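Local atomic coordinates of DnaJ homolog dnj-2 (Caenorhabditis elegans, PDB entry 2QSA), a protein that probably acts as a membrane-bound Hsp40-type co-chaperone of the DNAJC25 family, its J domain, the part described here, stimulating an Hsp70 ATPase. Residues Y81-Y84 / D89-F92. Sequence-based numbering, arbitrary orientation. Where two conformers were deposited one is given.
Sequences YDYY and DQRF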
loop_
_atom_site.group_PDB
_atom_site.type_symbol
_atom_site.label_atom_id
_atom_site.label_comp_id
_atom_site.label_asym_id
_atom_site.label_seq_id
_atom_site.Cartn_x
_atom_site.Cartn_y
_atom_site.Cartn_z
ATOM N N TYR A 81 -7.751 -3.599 -6.111
ATOM C CA TYR A 81 -7.700 -2.554 -5.079
ATOM C C TYR A 81 -8.698 -1.426 -5.340
ATOM O O TYR A 81 -9.497 -1.039 -4.441
ATOM C CB TYR A 81 -6.286 -1.958 -5.001
ATOM C CG TYR A 81 -6.156 -1.075 -3.751
ATOM C CD1 TYR A 81 -6.398 -1.610 -2.461
ATOM C CD2 TYR A 81 -5.821 0.295 -3.850
ATOM C CE1 TYR A 81 -6.319 -0.835 -1.314
ATOM C CE2 TYR A 81 -5.744 1.096 -2.714
ATOM C CZ TYR A 81 -5.977 0.545 -1.440
ATOM O OH TYR A 81 -5.872 1.295 -0.317
ATOM N N ASP A 82 -8.692 -0.947 -6.584
ATOM C CA ASP A 82 -9.632 0.095 -6.972
ATOM C C ASP A 82 -11.102 -0.348 -6.803
ATOM O O ASP A 82 -11.959 0.433 -6.359
ATOM C CB ASP A 82 -9.335 0.519 -8.410
ATOM C CG ASP A 82 -8.051 1.325 -8.526
ATOM O OD1 ASP A 82 -7.515 1.819 -7.503
ATOM O OD2 ASP A 82 -7.547 1.460 -9.675
ATOM N N TYR A 83 -11.385 -1.598 -7.138
ATOM C CA TYR A 83 -12.726 -2.155 -6.947
ATOM C C TYR A 83 -13.116 -2.159 -5.447
ATOM O O TYR A 83 -14.211 -1.743 -5.058
ATOM C CB TYR A 83 -12.794 -3.561 -7.527
ATOM C CG TYR A 83 -14.221 -4.048 -7.587
ATOM C CD1 TYR A 83 -14.962 -3.909 -8.751
ATOM C CD2 TYR A 83 -14.815 -4.606 -6.477
ATOM C CE1 TYR A 83 -16.270 -4.351 -8.804
ATOM C CE2 TYR A 83 -16.121 -5.069 -6.506
ATOM C CZ TYR A 83 -16.850 -4.917 -7.678
ATOM O OH TYR A 83 -18.153 -5.369 -7.727
ATOM N N TYR A 84 -12.191 -2.619 -4.619
ATOM C CA TYR A 84 -12.359 -2.562 -3.152
ATOM C C TYR A 84 -12.620 -1.153 -2.611
ATOM O O TYR A 84 -13.520 -0.955 -1.792
ATOM C CB TYR A 84 -11.063 -3.113 -2.569
ATOM C CG TYR A 84 -10.794 -2.873 -1.103
ATOM C CD1 TYR A 84 -11.538 -3.559 -0.119
ATOM C CD2 TYR A 84 -9.698 -2.060 -0.686
ATOM C CE1 TYR A 84 -11.243 -3.397 1.260
ATOM C CE2 TYR A 84 -9.404 -1.889 0.688
ATOM C CZ TYR A 84 -10.139 -2.568 1.646
ATOM O OH TYR A 84 -9.808 -2.420 2.965
ATOM N N ASP A 89 -18.760 -2.387 0.456
ATOM C CA ASP A 89 -19.774 -3.312 0.969
ATOM C C ASP A 89 -19.668 -4.724 0.393
ATOM O O ASP A 89 -20.284 -5.659 0.932
ATOM C CB ASP A 89 -21.184 -2.763 0.737
ATOM C CG ASP A 89 -21.565 -1.661 1.716
ATOM O OD1 ASP A 89 -20.836 -1.407 2.712
ATOM O OD2 ASP A 89 -22.633 -1.064 1.490
ATOM N N GLN A 90 -18.878 -4.915 -0.664
ATOM C CA GLN A 90 -18.758 -6.248 -1.249
ATOM C C GLN A 90 -17.653 -7.032 -0.533
ATOM O O GLN A 90 -16.636 -7.380 -1.107
ATOM C CB GLN A 90 -18.577 -6.159 -2.755
ATOM C CG GLN A 90 -19.779 -5.404 -3.416
ATOM C CD GLN A 90 -19.705 -5.359 -4.929
ATOM O OE1 GLN A 90 -19.000 -6.143 -5.565
ATOM N NE2 GLN A 90 -20.459 -4.438 -5.518
ATOM N N ARG A 91 -17.899 -7.314 0.746
ATOM C CA ARG A 91 -16.834 -7.850 1.615
ATOM C C ARG A 91 -16.262 -9.168 1.120
ATOM O O ARG A 91 -15.029 -9.321 0.994
ATOM C CB ARG A 91 -17.347 -8.059 3.036
ATOM C CG ARG A 91 -16.224 -8.461 4.005
ATOM C CD ARG A 91 -16.773 -8.912 5.384
ATOM N NE ARG A 91 -15.734 -9.041 6.418
ATOM C CZ ARG A 91 -15.097 -10.175 6.746
ATOM N NH1 ARG A 91 -15.350 -11.321 6.114
ATOM N NH2 ARG A 91 -14.196 -10.156 7.728
ATOM N N PHE A 92 -17.138 -10.145 0.880
ATOM C CA PHE A 92 -16.620 -11.453 0.510
ATOM C C PHE A 92 -15.830 -11.376 -0.808
ATOM O O PHE A 92 -14.724 -11.897 -0.903
ATOM C CB PHE A 92 -17.733 -12.505 0.455
ATOM C CG PHE A 92 -17.183 -13.891 0.406
ATOM C CD1 PHE A 92 -17.233 -14.715 1.545
ATOM C CD2 PHE A 92 -16.586 -14.371 -0.768
ATOM C CE1 PHE A 92 -16.711 -16.020 1.490
ATOM C CE2 PHE A 92 -16.044 -15.689 -0.819
ATOM C CZ PHE A 92 -16.106 -16.482 0.345
#
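Tyr83 and Gln90 meet where the phenol hydroxyl of Tyr83 comes up to the amide oxygen of Gln90, and a hydrogen bond joins the two segments: OH of Tyr83 donates to OE1 of Gln90. At 2.4 Å between OH and OE1 the bond is very short and of doubtful accuracy, since Gln90 was modelled in two conformers; the details hold for the one described. The amide oxygen arrives at the ring's edge, close to the ring plane, on the CE2 side, where Tyr83 CE2 is 3.2 Å from Gln90 OE1. The two side chains cross at about a right angle, with ring and amide planes 69° apart, so the amide does not lie flat on the ring. Gln90, centre of an inverse gamma turn, spans the distance because its chain is extended beyond CG (chi2 -176°), carrying the amide out from the N-cap position of helix 91-101. A phenylalanine in place of Tyr83 lacks the hydroxyl, which would probably leave Gln90 OE1 without this partner and its amide freer to turn. The contact illustrates how a polar pair can bridge a short interhelical connection: helix 75-86 of the J-domain fold, whose Tyr83 ring stacks on His87 and meets Tyr93, here approaches the start of helix 91-101.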